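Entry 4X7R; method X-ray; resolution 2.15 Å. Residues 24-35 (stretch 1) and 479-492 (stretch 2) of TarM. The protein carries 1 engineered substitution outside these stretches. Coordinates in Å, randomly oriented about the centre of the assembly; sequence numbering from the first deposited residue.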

# COMPACT_ATOMS: atom_id res chain seq x y z
N ASN A 24 2.87 7.01 -10.08
CA ASN A 24 2.69 8.18 -10.93
C ASN A 24 3.91 9.09 -10.83
O ASN A 24 4.32 9.63 -11.85
CB ASN A 24 1.39 8.94 -10.59
CG ASN A 24 1.04 9.93 -11.68
OD1 ASN A 24 1.10 9.61 -12.86
ND2 ASN A 24 0.68 11.15 -11.31
N ARG A 25 4.50 9.22 -9.62
CA ARG A 25 5.72 10.01 -9.43
C ARG A 25 6.86 9.42 -10.23
O ARG A 25 7.66 10.15 -10.80
CB ARG A 25 6.12 10.06 -7.94
CG ARG A 25 7.09 11.22 -7.63
CD ARG A 25 7.73 11.17 -6.27
NE ARG A 25 6.74 11.09 -5.20
CZ ARG A 25 6.85 10.29 -4.14
NH1 ARG A 25 7.90 9.50 -4.02
NH2 ARG A 25 5.90 10.27 -3.22
N SER A 26 6.96 8.07 -10.27
CA SER A 26 8.02 7.39 -11.03
C SER A 26 7.86 7.72 -12.50
O SER A 26 8.84 8.08 -13.17
CB SER A 26 7.96 5.89 -10.81
OG SER A 26 8.96 5.31 -11.63
N LYS A 27 6.62 7.63 -13.02
CA LYS A 27 6.33 7.95 -14.43
C LYS A 27 6.77 9.40 -14.75
O LYS A 27 7.42 9.62 -15.77
CB LYS A 27 4.84 7.77 -14.75
CG LYS A 27 4.51 8.13 -16.20
CD LYS A 27 3.09 8.51 -16.42
CE LYS A 27 2.94 9.99 -16.67
NZ LYS A 27 1.75 10.54 -15.95
N GLU A 28 6.46 10.35 -13.86
CA GLU A 28 6.83 11.77 -14.07
C GLU A 28 8.33 12.01 -14.05
O GLU A 28 8.82 12.74 -14.91
CB GLU A 28 6.06 12.69 -13.11
CG GLU A 28 4.56 12.74 -13.39
CD GLU A 28 4.11 13.18 -14.78
OE1 GLU A 28 4.93 13.77 -15.53
OE2 GLU A 28 2.93 12.95 -15.11
N PHE A 29 9.08 11.38 -13.09
CA PHE A 29 10.54 11.54 -13.06
C PHE A 29 11.22 10.93 -14.31
O PHE A 29 12.12 11.55 -14.89
CB PHE A 29 11.14 11.05 -11.74
CG PHE A 29 10.84 11.91 -10.52
CD1 PHE A 29 10.90 13.30 -10.59
CD2 PHE A 29 10.62 11.32 -9.27
CE1 PHE A 29 10.67 14.09 -9.46
CE2 PHE A 29 10.46 12.11 -8.13
CZ PHE A 29 10.43 13.49 -8.24
N TYR A 30 10.75 9.74 -14.76
CA TYR A 30 11.27 9.10 -15.96
C TYR A 30 11.03 9.97 -17.20
O TYR A 30 11.92 10.07 -18.04
CB TYR A 30 10.64 7.70 -16.15
CG TYR A 30 11.48 6.58 -15.58
CD1 TYR A 30 12.64 6.15 -16.23
CD2 TYR A 30 11.12 5.94 -14.40
CE1 TYR A 30 13.42 5.11 -15.72
CE2 TYR A 30 11.90 4.90 -13.88
CZ TYR A 30 13.04 4.48 -14.54
OH TYR A 30 13.82 3.49 -14.02
N ASP A 31 9.86 10.63 -17.29
CA ASP A 31 9.56 11.55 -18.42
C ASP A 31 10.47 12.79 -18.40
O ASP A 31 10.73 13.37 -19.44
CB ASP A 31 8.08 11.97 -18.40
CG ASP A 31 7.14 10.86 -18.83
OD1 ASP A 31 7.63 9.79 -19.29
OD2 ASP A 31 5.91 11.07 -18.78
N ALA A 32 10.94 13.19 -17.21
CA ALA A 32 11.84 14.33 -17.03
C ALA A 32 13.31 13.85 -17.08
O ALA A 32 14.23 14.61 -16.76
CB ALA A 32 11.53 15.04 -15.72
N ASP A 33 13.52 12.59 -17.52
CA ASP A 33 14.80 11.92 -17.68
C ASP A 33 15.57 11.66 -16.38
O ASP A 33 16.80 11.71 -16.35
CB ASP A 33 15.65 12.54 -18.83
CG ASP A 33 15.04 12.30 -20.20
OD1 ASP A 33 14.88 11.11 -20.59
OD2 ASP A 33 14.72 13.30 -20.89
N ILE A 34 14.81 11.35 -15.29
CA ILE A 34 15.36 11.00 -13.98
C ILE A 34 14.85 9.60 -13.61
O ILE A 34 13.70 9.50 -13.17
CB ILE A 34 15.07 12.04 -12.83
CG1 ILE A 34 15.44 13.49 -13.24
CG2 ILE A 34 15.83 11.64 -11.56
CD1 ILE A 34 14.57 14.55 -12.55
N PRO A 35 15.65 8.52 -13.79
CA PRO A 35 15.18 7.19 -13.33
C PRO A 35 14.78 7.29 -11.86
O PRO A 35 15.50 7.90 -11.08
CB PRO A 35 16.40 6.27 -13.54
CG PRO A 35 17.22 6.98 -14.59
CD PRO A 35 17.02 8.45 -14.33
N SER A 479 -0.34 21.62 -11.93
CA SER A 479 0.45 21.36 -13.13
C SER A 479 1.66 20.49 -12.81
O SER A 479 2.30 20.67 -11.78
CB SER A 479 0.87 22.66 -13.81
OG SER A 479 1.98 23.26 -13.15
N THR A 480 1.95 19.53 -13.68
CA THR A 480 3.08 18.60 -13.59
C THR A 480 4.38 19.41 -13.55
O THR A 480 5.30 19.07 -12.79
CB THR A 480 3.04 17.68 -14.80
OG1 THR A 480 1.87 16.87 -14.67
CG2 THR A 480 4.25 16.79 -14.91
N GLU A 481 4.41 20.54 -14.32
CA GLU A 481 5.58 21.42 -14.43
C GLU A 481 5.93 22.06 -13.11
O GLU A 481 7.10 22.00 -12.72
CB GLU A 481 5.41 22.52 -15.50
CG GLU A 481 5.31 21.99 -16.92
CD GLU A 481 3.90 21.71 -17.43
OE1 GLU A 481 2.95 21.61 -16.62
OE2 GLU A 481 3.76 21.62 -18.67
N SER A 482 4.94 22.64 -12.40
CA SER A 482 5.22 23.29 -11.13
C SER A 482 5.68 22.27 -10.06
O SER A 482 6.56 22.59 -9.26
CB SER A 482 4.01 24.07 -10.63
OG SER A 482 2.91 23.19 -10.44
N ILE A 483 5.07 21.07 -10.04
CA ILE A 483 5.37 20.00 -9.08
C ILE A 483 6.77 19.47 -9.32
O ILE A 483 7.55 19.41 -8.38
CB ILE A 483 4.25 18.91 -9.01
CG1 ILE A 483 2.95 19.54 -8.45
CG2 ILE A 483 4.70 17.73 -8.13
CD1 ILE A 483 1.63 18.79 -8.76
N LEU A 484 7.10 19.17 -10.59
CA LEU A 484 8.44 18.73 -10.96
C LEU A 484 9.49 19.81 -10.64
O LEU A 484 10.52 19.48 -10.10
CB LEU A 484 8.47 18.39 -12.45
CG LEU A 484 9.79 17.99 -13.03
CD1 LEU A 484 10.29 16.60 -12.46
CD2 LEU A 484 9.71 18.01 -14.53
N GLU A 485 9.20 21.08 -10.90
CA GLU A 485 10.13 22.17 -10.55
C GLU A 485 10.34 22.29 -9.04
O GLU A 485 11.44 22.61 -8.63
CB GLU A 485 9.67 23.49 -11.14
CG GLU A 485 9.87 23.58 -12.64
CD GLU A 485 8.94 24.59 -13.29
OE1 GLU A 485 8.47 25.52 -12.59
OE2 GLU A 485 8.64 24.44 -14.50
N LYS A 486 9.30 22.00 -8.22
CA LYS A 486 9.41 21.99 -6.77
C LYS A 486 10.38 20.94 -6.28
O LYS A 486 11.18 21.23 -5.39
CB LYS A 486 8.04 21.83 -6.08
CG LYS A 486 7.30 23.17 -6.04
CD LYS A 486 5.82 22.96 -5.72
CE LYS A 486 5.09 24.29 -5.79
NZ LYS A 486 3.85 24.24 -4.99
N TRP A 487 10.33 19.72 -6.86
CA TRP A 487 11.24 18.63 -6.54
C TRP A 487 12.65 18.97 -6.98
O TRP A 487 13.59 18.75 -6.22
CB TRP A 487 10.80 17.31 -7.23
CG TRP A 487 9.70 16.57 -6.50
CD1 TRP A 487 8.42 16.37 -6.93
CD2 TRP A 487 9.83 15.88 -5.24
NE1 TRP A 487 7.73 15.61 -6.00
CE2 TRP A 487 8.58 15.29 -4.96
CE3 TRP A 487 10.87 15.72 -4.32
CZ2 TRP A 487 8.36 14.50 -3.82
CZ3 TRP A 487 10.66 14.95 -3.18
CH2 TRP A 487 9.41 14.35 -2.94
N LEU A 488 12.81 19.47 -8.23
CA LEU A 488 14.11 19.86 -8.82
C LEU A 488 14.81 20.98 -8.03
O LEU A 488 16.02 20.94 -7.86
CB LEU A 488 13.97 20.23 -10.33
CG LEU A 488 13.71 19.04 -11.27
CD1 LEU A 488 13.67 19.48 -12.73
CD2 LEU A 488 14.81 17.98 -11.16
N ASN A 489 14.03 21.92 -7.49
CA ASN A 489 14.50 23.00 -6.62
C ASN A 489 15.26 22.43 -5.39
O ASN A 489 16.33 22.93 -5.05
CB ASN A 489 13.32 23.86 -6.17
CG ASN A 489 13.70 25.03 -5.31
OD1 ASN A 489 14.57 25.83 -5.65
ND2 ASN A 489 13.09 25.12 -4.14
N LEU A 490 14.73 21.35 -4.78
CA LEU A 490 15.35 20.64 -3.64
C LEU A 490 16.57 19.83 -4.06
O LEU A 490 17.62 19.92 -3.42
CB LEU A 490 14.34 19.71 -2.93
CG LEU A 490 13.15 20.37 -2.28
CD1 LEU A 490 12.22 19.33 -1.66
CD2 LEU A 490 13.59 21.42 -1.22
N PHE A 491 16.44 19.02 -5.14
CA PHE A 491 17.54 18.19 -5.63
C PHE A 491 18.76 18.99 -6.08
O PHE A 491 19.87 18.45 -6.06
CB PHE A 491 17.08 17.28 -6.80
CG PHE A 491 15.88 16.38 -6.62
CD1 PHE A 491 15.48 15.97 -5.35
CD2 PHE A 491 15.17 15.91 -7.72
CE1 PHE A 491 14.39 15.11 -5.19
CE2 PHE A 491 14.08 15.04 -7.56
CZ PHE A 491 13.72 14.62 -6.30
N ASN A 492 18.57 20.26 -6.47
CA ASN A 492 19.63 21.16 -6.99
C ASN A 492 20.22 22.18 -6.00
O ASN A 492 21.25 22.79 -6.32
CB ASN A 492 19.17 21.85 -8.30
CG ASN A 492 19.00 20.90 -9.46
OD1 ASN A 492 19.75 19.93 -9.62
ND2 ASN A 492 18.02 21.14 -10.29
O HOH W 1 1.47 14.94 -16.52

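How does Phe-29 come to be the hub of a contact between two helices that cross nearly at right angles? The axes of helices 24-31 and 480-492 approach to 11.3 Å at an angle of 81°, and the nearest CA atoms, those of Phe-29 and Leu-484, are still 7.8 Å apart. Side chains must therefore fill the gap. The CA-to-CB bond of Phe-29 points sideways, but its m rotamer (chi1 -71°) carries the ring across, so that CZ lies 3.6 Å from CG of Trp-487. The Phe-29 edge meets the Trp-487 face, with 5.1 Å between the centroids of the Phe-29 ring and the Trp-487 five-membered ring and 79° between their planes. This arrangement directs ring hydrogens at the indole pi cloud, a favourable way for two aromatics to meet.

What else surrounds these two rings? Phe-491, one helical turn beyond Trp-487, also points toward the first stretch, and its CZ comes within 4.0 Å of Phe-29 CZ; the planes of the two phenyl rings stand at 53°. Trp-487, with chi1 at -82°, spreads its indole far enough to reach Arg-25 as well, one turn before Phe-29. There CZ2 of Trp-487 lies over one face of the guanidinium, 4.0 Å from NE of Arg-25. The two leading t torsions of Arg-25 extend its chain before chi3 turns to m, and NH1 and NH2 are hydrogen-bonded elsewhere in the structure, so the group can lie against the indole with its polar ends satisfied.

Why do the leucines matter when neither aims its CA-to-CB bond at the other stretch? Both bonds point sideways, and the outer carbons make the approach. In Leu-484, chi1 t and chi2 p place CD1 3.8 Å from CD1 of Phe-29, near the plane of that ring, and CD2 packs 3.7 Å from CB of Ala-32. CD1 of Leu-484 also lies 3.8 Å from CB of Ala-32, so both methyls pack against the alanine. Ala-32 is where the first helix gives way to a turn, and its small side chain still points toward the second stretch. Past that turn, which is held by a 2.7 Å backbone hydrogen bond from Ile-34 N to Phe-29 O, Ile-34 extends the apolar surface: its m, t conformation brings CD1 to 3.7 Å from CD2 of Leu-488, itself m, t.

Where do polar groups join the two stretches, given that no direct hydrogen bond crosses between them? They do so through water 1. Glu-28 folds its chain with chi1 and chi2 both m, placing OE1 3.2 Å from CG2 of Thr-480. Its other oxygen, OE2, accepts a hydrogen bond from the water at 2.8 Å, and the same water lies 2.7 Å from OG1 of Thr-480, completing the bridge. OE2 is also held from its own helix, by a 2.8 Å salt bridge to NZ of Lys-27, whose bent chi3 of 108° and chi4 of -138° lie between the usual wells.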